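Local coordinates for protein SidF, inhibitor of growth family, member 3 (Legionella pneumophila subsp. pneumophila, PDB 4FYE) that acts as a phosphoinositide phosphatase, probably removing the 3-phosphate from phosphatidylinositol 3,4,5-trisphosphate, at residues E21-Q26 and R38-D43; N27-Y32 and S179-T184. The protein carries 1 engineered substitution. All blocks are in the same frame, centred on the assembly; numbering follows the deposited sequence.

Contact 1. Residues E21-Q26 and R38-D43; sequences EPVPSQ and RQVFKD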
ATOM      1  N   GLU A  21     -13.002 -24.081  -3.942  1.00 67.00           N
ATOM      2  CA  GLU A  21     -14.427 -24.349  -4.163  1.00 69.28           C
ATOM      3  C   GLU A  21     -15.099 -23.151  -4.807  1.00 68.42           C
ATOM      4  O   GLU A  21     -15.097 -22.081  -4.213  1.00 65.32           O
ATOM      5  CB  GLU A  21     -15.176 -24.686  -2.867  1.00 73.97           C
ATOM      6  CG  GLU A  21     -16.690 -24.878  -3.057  1.00 86.26           C
ATOM      7  CD  GLU A  21     -17.369 -25.763  -1.990  1.00105.61           C
ATOM      8  OE1 GLU A  21     -18.611 -25.655  -1.831  1.00113.36           O
ATOM      9  OE2 GLU A  21     -16.693 -26.577  -1.306  1.00109.02           O
ATOM     10  N   PRO A  22     -15.711 -23.350  -6.004  1.00 71.42           N
ATOM     11  CA  PRO A  22     -16.505 -22.309  -6.685  1.00 67.37           C
ATOM     12  C   PRO A  22     -17.638 -21.727  -5.816  1.00 65.97           C
ATOM     13  O   PRO A  22     -18.152 -22.404  -4.937  1.00 70.62           O
ATOM     14  CB  PRO A  22     -17.072 -23.061  -7.915  1.00 70.99           C
ATOM     15  CG  PRO A  22     -16.076 -24.151  -8.208  1.00 65.27           C
ATOM     16  CD  PRO A  22     -15.555 -24.566  -6.849  1.00 66.16           C
ATOM     17  N   VAL A  23     -17.969 -20.461  -6.058  1.00 64.66           N
ATOM     18  CA  VAL A  23     -19.096 -19.749  -5.464  1.00 65.93           C
ATOM     19  C   VAL A  23     -19.983 -19.235  -6.608  1.00 68.45           C
ATOM     20  O   VAL A  23     -19.482 -18.576  -7.539  1.00 65.53           O
ATOM     21  CB  VAL A  23     -18.650 -18.493  -4.715  1.00 65.37           C
ATOM     22  CG1 VAL A  23     -19.827 -17.829  -4.029  1.00 66.90           C
ATOM     23  CG2 VAL A  23     -17.527 -18.795  -3.737  1.00 70.42           C
ATOM     24  N   PRO A  24     -21.298 -19.533  -6.545  1.00 73.50           N
ATOM     25  CA  PRO A  24     -22.373 -19.075  -7.472  1.00 74.04           C
ATOM     26  C   PRO A  24     -22.658 -17.585  -7.277  1.00 77.21           C
ATOM     27  O   PRO A  24     -22.461 -17.080  -6.167  1.00 78.85           O
ATOM     28  CB  PRO A  24     -23.602 -19.843  -6.995  1.00 75.02           C
ATOM     29  CG  PRO A  24     -23.080 -20.960  -6.151  1.00 78.27           C
ATOM     30  CD  PRO A  24     -21.778 -20.530  -5.567  1.00 73.44           C
ATOM     31  N   SER A  25     -23.150 -16.906  -8.321  1.00 76.73           N
ATOM     32  CA  SER A  25     -23.308 -15.421  -8.313  1.00 80.28           C
ATOM     33  C   SER A  25     -24.164 -14.821  -7.196  1.00 79.70           C
ATOM     34  O   SER A  25     -23.812 -13.793  -6.621  1.00 76.33           O
ATOM     35  CB  SER A  25     -23.834 -14.912  -9.647  1.00 78.84           C
ATOM     36  OG  SER A  25     -23.309 -15.700 -10.685  1.00 84.06           O
ATOM     37  N   GLN A  26     -25.297 -15.459  -6.916  1.00 83.80           N
ATOM     38  CA  GLN A  26     -26.217 -14.976  -5.890  1.00 83.54           C
ATOM     39  C   GLN A  26     -25.546 -15.010  -4.523  1.00 81.67           C
ATOM     40  O   GLN A  26     -26.036 -14.404  -3.579  1.00 83.19           O
ATOM     41  CB  GLN A  26     -27.520 -15.792  -5.880  1.00 87.78           C
ATOM     42  CG  GLN A  26     -27.422 -17.163  -5.221  1.00 91.59           C
ATOM     43  CD  GLN A  26     -27.155 -18.315  -6.188  1.00 95.84           C
ATOM     44  OE1 GLN A  26     -27.721 -19.408  -6.033  1.00 95.25           O
ATOM     45  NE2 GLN A  26     -26.280 -18.094  -7.172  1.00 92.98           N
ATOM     46  N   ARG A  38     -13.220 -13.189 -14.160  1.00 51.47           N
ATOM     47  CA  ARG A  38     -13.168 -12.878 -12.685  1.00 48.80           C
ATOM     48  C   ARG A  38     -13.885 -13.990 -11.922  1.00 49.26           C
ATOM     49  O   ARG A  38     -15.100 -13.957 -11.679  1.00 47.89           O
ATOM     50  CB  ARG A  38     -13.697 -11.473 -12.352  1.00 42.81           C
ATOM     51  CG  ARG A  38     -12.813 -10.340 -12.904  1.00 41.37           C
ATOM     52  CD  ARG A  38     -13.422  -8.995 -12.597  1.00 42.05           C
ATOM     53  NE  ARG A  38     -12.562  -7.912 -13.034  1.00 40.20           N
ATOM     54  CZ  ARG A  38     -12.808  -6.610 -12.866  1.00 39.00           C
ATOM     55  NH1 ARG A  38     -13.927  -6.179 -12.294  1.00 39.45           N
ATOM     56  NH2 ARG A  38     -11.932  -5.717 -13.292  1.00 38.11           N
ATOM     57  N   GLN A  39     -13.129 -15.003 -11.553  1.00 45.75           N
ATOM     58  CA  GLN A  39     -13.752 -16.141 -10.975  1.00 46.20           C
ATOM     59  C   GLN A  39     -13.707 -16.064  -9.470  1.00 46.98           C
ATOM     60  O   GLN A  39     -12.726 -15.596  -8.886  1.00 46.26           O
ATOM     61  CB  GLN A  39     -13.082 -17.360 -11.522  1.00 48.28           C
ATOM     62  CG  GLN A  39     -13.254 -17.355 -13.035  1.00 52.52           C
ATOM     63  CD  GLN A  39     -13.255 -18.766 -13.540  1.00 64.56           C
ATOM     64  OE1 GLN A  39     -12.268 -19.491 -13.357  1.00 62.84           O
ATOM     65  NE2 GLN A  39     -14.398 -19.204 -14.085  1.00 68.43           N
ATOM     66  N   VAL A  40     -14.799 -16.488  -8.863  1.00 47.31           N
ATOM     67  CA  VAL A  40     -14.987 -16.371  -7.450  1.00 51.32           C
ATOM     68  C   VAL A  40     -15.076 -17.722  -6.757  1.00 54.17           C
ATOM     69  O   VAL A  40     -15.679 -18.680  -7.268  1.00 53.71           O
ATOM     70  CB  VAL A  40     -16.231 -15.537  -7.145  1.00 53.74           C
ATOM     71  CG1 VAL A  40     -16.243 -15.139  -5.675  1.00 51.82           C
ATOM     72  CG2 VAL A  40     -16.213 -14.288  -7.998  1.00 53.60           C
ATOM     73  N   PHE A  41     -14.494 -17.773  -5.572  1.00 50.66           N
ATOM     74  CA  PHE A  41     -14.213 -19.039  -4.921  1.00 53.73           C
ATOM     75  C   PHE A  41     -14.292 -18.896  -3.390  1.00 57.91           C
ATOM     76  O   PHE A  41     -14.268 -17.774  -2.838  1.00 57.84           O
ATOM     77  CB  PHE A  41     -12.785 -19.447  -5.249  1.00 49.46           C
ATOM     78  CG  PHE A  41     -12.531 -19.782  -6.701  1.00 50.37           C
ATOM     79  CD1 PHE A  41     -12.960 -20.998  -7.239  1.00 49.01           C
ATOM     80  CD2 PHE A  41     -11.768 -18.912  -7.513  1.00 47.17           C
ATOM     81  CE1 PHE A  41     -12.689 -21.330  -8.564  1.00 48.76           C
ATOM     82  CE2 PHE A  41     -11.513 -19.228  -8.836  1.00 50.14           C
ATOM     83  CZ  PHE A  41     -11.970 -20.452  -9.372  1.00 48.72           C
ATOM     84  N   LYS A  42     -14.333 -20.015  -2.668  1.00 63.95           N
ATOM     85  CA  LYS A  42     -14.445 -19.922  -1.190  1.00 63.17           C
ATOM     86  C   LYS A  42     -13.051 -19.814  -0.636  1.00 58.67           C
ATOM     87  O   LYS A  42     -12.127 -20.387  -1.214  1.00 55.99           O
ATOM     88  CB  LYS A  42     -15.149 -21.135  -0.606  1.00 68.27           C
ATOM     89  CG  LYS A  42     -16.667 -21.183  -0.809  1.00 72.83           C
ATOM     90  CD  LYS A  42     -17.233 -22.270   0.120  1.00 77.71           C
ATOM     91  CE  LYS A  42     -18.601 -22.827  -0.272  1.00 85.12           C
ATOM     92  NZ  LYS A  42     -18.923 -24.083   0.510  1.00 86.26           N
ATOM     93  N   ASP A  43     -12.869 -19.064   0.451  1.00 55.74           N
ATOM     94  CA  ASP A  43     -11.547 -19.009   1.083  1.00 53.94           C
ATOM     95  C   ASP A  43     -11.174 -20.393   1.614  1.00 57.61           C
ATOM     96  O   ASP A  43     -12.004 -21.071   2.227  1.00 60.48           O
ATOM     97  CB  ASP A  43     -11.514 -17.968   2.183  1.00 57.71           C
ATOM     98  CG  ASP A  43     -10.109 -17.707   2.695  1.00 63.26           C
ATOM     99  OD1 ASP A  43      -9.653 -18.500   3.564  1.00 68.59           O
ATOM    100  OD2 ASP A  43      -9.459 -16.743   2.207  1.00 53.35           O
TER
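The contact is a single antiparallel bridge laid along strand 39-42, one of the two outermost strands of the six-stranded mixed sheet. Two backbone hydrogen bonds define it. Lys42 N gives its hydrogen to Glu21 O at 2.7 Å, approaching nearly along the C=O axis, whereas Val23 N reaches Val40 O at 3.1 Å from above the carbonyl plane (39° out of it). These bonds flank Pro22 and Phe41, a non-hydrogen-bonded pair with CA atoms 4.4 Å apart, so the absence of an N-H in Pro22 costs this bridge nothing. Glu21 and Lys42 then run side by side as extended chains, Glu21 with CG anti to its backbone N. They end in a salt bridge, Lys42 NZ to Glu21 OE1 at 2.8 Å, with the ammonium 71° out of the carboxylate plane. Val23 points at the strand; its CG2, beside its backbone N, presses on Phe41 C at 3.3 Å, and its CB faces Val40 CG1 at 4.2 Å. Phe41 CD1 comes within 3.8 Å of Pro22 CA. Strand 39-42 pairs with 50-55 along its other edge; here a loop segment covers a sheet edge through one antiparallel beta bridge.

Contact 2. Residues N27-Y32 and S179-T184; sequences NQHLAY and SHNRDT
Three side chains of similar first torsion, His29, Tyr32 and Asp183, each with CG anti to the carbonyl carbon, bring the loop 27-32 onto the chain that leaves helix 167-180. Asp183, turned by chi1 -67°, splits its carboxylate between the other two. OD2 accepts the hydroxyl of Tyr32, with OH at 2.5 Å and 27° out of the carboxylate plane, a short bond to a buried acid. OD1 meets the imidazole of His29 at its edge and in the ring plane, 3.0 Å from CD2, so a carbon rather than a ring nitrogen faces it. His29 NE2 lies 4.1 Å from Asp183 OD1 and is hydrogen-bonded to Gly48 O, which implies a proton on NE2; the nearby carboxylate could help polarise the ring. The amide of Asn181 lies over one face of the same imidazole, the two planes 19° apart and Asn181 CG 3.8 Å above the ring, offset toward its rim. Within the loop, Leu30 CD1 sits 4.0 Å above one face of the Tyr32 ring. Gln50 of strand 50-55 receives the backbone N-H of His29 and touches Asp183, so that strand backs the junction. Geometrically this is loop packing at a helix-to-strand connection, where helix 167-180 passes into strand 184-189 of the mixed sheet.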
ATOM      1  N   ASN A  27     -24.419 -15.713  -4.420  1.00 79.47           N
ATOM      2  CA  ASN A  27     -23.728 -15.837  -3.152  1.00 74.17           C
ATOM      3  C   ASN A  27     -22.486 -14.963  -3.011  1.00 74.70           C
ATOM      4  O   ASN A  27     -21.873 -14.932  -1.945  1.00 69.26           O
ATOM      5  CB  ASN A  27     -23.395 -17.293  -2.861  1.00 76.71           C
ATOM      6  CG  ASN A  27     -24.636 -18.118  -2.486  1.00 83.35           C
ATOM      7  OD1 ASN A  27     -24.578 -19.343  -2.533  1.00 77.61           O
ATOM      8  ND2 ASN A  27     -25.756 -17.454  -2.110  1.00 78.97           N
ATOM      9  N   GLN A  28     -22.135 -14.224  -4.061  1.00 73.59           N
ATOM     10  CA  GLN A  28     -20.915 -13.388  -4.008  1.00 69.02           C
ATOM     11  C   GLN A  28     -21.172 -12.155  -3.157  1.00 67.98           C
ATOM     12  O   GLN A  28     -22.307 -11.688  -3.056  1.00 65.52           O
ATOM     13  CB  GLN A  28     -20.445 -13.015  -5.417  1.00 62.64           C
ATOM     14  CG  GLN A  28     -20.451 -14.218  -6.349  1.00 66.89           C
ATOM     15  CD  GLN A  28     -20.089 -13.919  -7.781  1.00 63.77           C
ATOM     16  OE1 GLN A  28     -19.939 -12.769  -8.172  1.00 67.43           O
ATOM     17  NE2 GLN A  28     -19.914 -14.972  -8.572  1.00 69.20           N
ATOM     18  N   HIS A  29     -20.130 -11.655  -2.506  1.00 64.98           N
ATOM     19  CA  HIS A  29     -20.249 -10.393  -1.783  1.00 65.14           C
ATOM     20  C   HIS A  29     -20.555  -9.138  -2.613  1.00 67.24           C
ATOM     21  O   HIS A  29     -21.058  -8.134  -2.095  1.00 64.38           O
ATOM     22  CB  HIS A  29     -19.001 -10.216  -0.923  1.00 67.05           C
ATOM     23  CG  HIS A  29     -18.798 -11.355   0.072  1.00 74.24           C
ATOM     24  ND1 HIS A  29     -19.836 -11.920   0.779  1.00 69.70           N
ATOM     25  CD2 HIS A  29     -17.647 -12.023   0.460  1.00 64.16           C
ATOM     26  CE1 HIS A  29     -19.361 -12.904   1.551  1.00 72.98           C
ATOM     27  NE2 HIS A  29     -18.019 -12.977   1.353  1.00 75.45           N
ATOM     28  N   LEU A  30     -20.246  -9.157  -3.902  1.00 61.81           N
ATOM     29  CA  LEU A  30     -20.469  -7.979  -4.730  1.00 59.44           C
ATOM     30  C   LEU A  30     -20.206  -8.377  -6.181  1.00 54.67           C
ATOM     31  O   LEU A  30     -19.618  -9.431  -6.447  1.00 53.12           O
ATOM     32  CB  LEU A  30     -19.559  -6.824  -4.271  1.00 60.44           C
ATOM     33  CG  LEU A  30     -18.077  -6.878  -4.694  1.00 62.39           C
ATOM     34  CD1 LEU A  30     -17.680  -5.753  -5.666  1.00 55.84           C
ATOM     35  CD2 LEU A  30     -17.231  -6.822  -3.452  1.00 57.59           C
ATOM     36  N   ALA A  31     -20.646  -7.550  -7.115  1.00 51.12           N
ATOM     37  CA  ALA A  31     -20.510  -7.913  -8.512  1.00 51.46           C
ATOM     38  C   ALA A  31     -19.196  -7.440  -9.091  1.00 47.84           C
ATOM     39  O   ALA A  31     -18.842  -6.265  -9.023  1.00 45.30           O
ATOM     40  CB  ALA A  31     -21.661  -7.370  -9.317  1.00 48.27           C
ATOM     41  N   TYR A  32     -18.474  -8.382  -9.661  1.00 48.19           N
ATOM     42  CA  TYR A  32     -17.216  -8.077 -10.352  1.00 45.99           C
ATOM     43  C   TYR A  32     -17.258  -8.068 -11.893  1.00 47.45           C
ATOM     44  O   TYR A  32     -16.368  -7.460 -12.505  1.00 51.05           O
ATOM     45  CB  TYR A  32     -16.234  -9.117  -9.926  1.00 45.33           C
ATOM     46  CG  TYR A  32     -15.834  -8.975  -8.523  1.00 44.01           C
ATOM     47  CD1 TYR A  32     -14.786  -8.077  -8.162  1.00 40.12           C
ATOM     48  CD2 TYR A  32     -16.444  -9.737  -7.528  1.00 43.55           C
ATOM     49  CE1 TYR A  32     -14.365  -7.955  -6.837  1.00 38.00           C
ATOM     50  CE2 TYR A  32     -16.030  -9.616  -6.196  1.00 42.83           C
ATOM     51  CZ  TYR A  32     -15.006  -8.741  -5.864  1.00 44.68           C
ATOM     52  OH  TYR A  32     -14.573  -8.685  -4.563  1.00 53.12           O
ATOM     53  N   SER A 179     -16.842  -2.843   2.718  1.00 76.66           N
ATOM     54  CA  SER A 179     -15.947  -2.985   3.871  1.00 74.53           C
ATOM     55  C   SER A 179     -16.276  -4.102   4.883  1.00 79.22           C
ATOM     56  O   SER A 179     -15.365  -4.721   5.410  1.00 85.50           O
ATOM     57  CB  SER A 179     -15.799  -1.648   4.583  1.00 77.84           C
ATOM     58  OG  SER A 179     -15.357  -0.638   3.679  1.00 76.93           O
ATOM     59  N   HIS A 180     -17.547  -4.381   5.169  1.00 90.59           N
ATOM     60  CA  HIS A 180     -17.841  -5.504   6.059  1.00 87.53           C
ATOM     61  C   HIS A 180     -17.283  -6.839   5.595  1.00 86.35           C
ATOM     62  O   HIS A 180     -17.196  -7.764   6.393  1.00 88.99           O
ATOM     63  CB  HIS A 180     -19.336  -5.628   6.402  1.00101.19           C
ATOM     64  CG  HIS A 180     -19.657  -6.802   7.340  1.00111.37           C
ATOM     65  ND1 HIS A 180     -20.242  -7.946   6.908  1.00114.40           N
ATOM     66  CD2 HIS A 180     -19.404  -6.990   8.707  1.00117.61           C
ATOM     67  CE1 HIS A 180     -20.383  -8.809   7.942  1.00113.76           C
ATOM     68  NE2 HIS A 180     -19.873  -8.226   9.042  1.00119.87           N
ATOM     69  N   ASN A 181     -16.901  -6.997   4.330  1.00 83.63           N
ATOM     70  CA  ASN A 181     -16.391  -8.323   3.925  1.00 83.50           C
ATOM     71  C   ASN A 181     -15.568  -8.318   2.655  1.00 80.25           C
ATOM     72  O   ASN A 181     -16.090  -8.521   1.542  1.00 80.51           O
ATOM     73  CB  ASN A 181     -17.519  -9.365   3.846  1.00 91.08           C
ATOM     74  CG  ASN A 181     -17.091 -10.743   4.355  1.00102.22           C
ATOM     75  OD1 ASN A 181     -17.930 -11.561   4.777  1.00 95.42           O
ATOM     76  ND2 ASN A 181     -15.785 -11.016   4.306  1.00 94.15           N
ATOM     77  N   ARG A 182     -14.275  -8.065   2.825  1.00 65.19           N
ATOM     78  CA  ARG A 182     -13.385  -7.894   1.676  1.00 58.34           C
ATOM     79  C   ARG A 182     -12.797  -9.236   1.202  1.00 51.20           C
ATOM     80  O   ARG A 182     -12.328 -10.068   1.986  1.00 47.51           O
ATOM     81  CB  ARG A 182     -12.269  -6.881   1.957  1.00 68.30           C
ATOM     82  CG  ARG A 182     -12.698  -5.547   2.563  1.00 71.58           C
ATOM     83  CD  ARG A 182     -12.313  -5.461   4.034  1.00 76.91           C
ATOM     84  NE  ARG A 182     -10.961  -4.912   4.294  1.00 93.90           N
ATOM     85  CZ  ARG A 182     -10.095  -4.407   3.395  1.00 76.69           C
ATOM     86  NH1 ARG A 182     -10.374  -4.352   2.092  1.00 78.09           N
ATOM     87  NH2 ARG A 182      -8.918  -3.972   3.809  1.00 66.51           N
ATOM     88  N   ASP A 183     -12.829  -9.415  -0.103  1.00 44.72           N
ATOM     89  CA  ASP A 183     -12.360 -10.593  -0.737  1.00 46.90           C
ATOM     90  C   ASP A 183     -10.819 -10.546  -0.911  1.00 45.62           C
ATOM     91  O   ASP A 183     -10.195  -9.484  -1.068  1.00 45.45           O
ATOM     92  CB  ASP A 183     -13.038 -10.675  -2.106  1.00 45.11           C
ATOM     93  CG  ASP A 183     -14.529 -10.898  -2.029  1.00 52.35           C
ATOM     94  OD1 ASP A 183     -15.052 -11.372  -0.984  1.00 60.04           O
ATOM     95  OD2 ASP A 183     -15.206 -10.604  -3.056  1.00 69.75           O
ATOM     96  N   THR A 184     -10.203 -11.696  -0.931  1.00 39.34           N
ATOM     97  CA  THR A 184      -8.820 -11.745  -1.326  1.00 43.11           C
ATOM     98  C   THR A 184      -8.734 -11.656  -2.855  1.00 43.08           C
ATOM     99  O   THR A 184      -9.542 -12.256  -3.548  1.00 43.94           O
ATOM    100  CB  THR A 184      -8.207 -13.067  -0.848  1.00 41.36           C
ATOM    101  OG1 THR A 184      -8.007 -12.992   0.565  1.00 43.88           O
ATOM    102  CG2 THR A 184      -6.892 -13.201  -1.434  1.00 38.77           C
TER

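How the contacts relate
Contact 1 is a surface contact and contact 2 a partly buried one, their centres about 10 Å apart. Both use the single loop that runs from helix 9-16 to strand 39-42, and their segments alternate along the chain. The sheet order explains the arrangement: strand 50-55 lies between 39-42 and 184-189, and its Gln50 touches Val23 and Val40 of the first contact and Asp183 of the second. The chemistry differs accordingly, with backbone pairing and an exposed ion pair at the sheet edge, but side-chain bonding and ring packing around a buried carboxylate further in. A probable hydrogen bond, Arg38 NH1 to Tyr32 O at 2.8 Å, joins them directly.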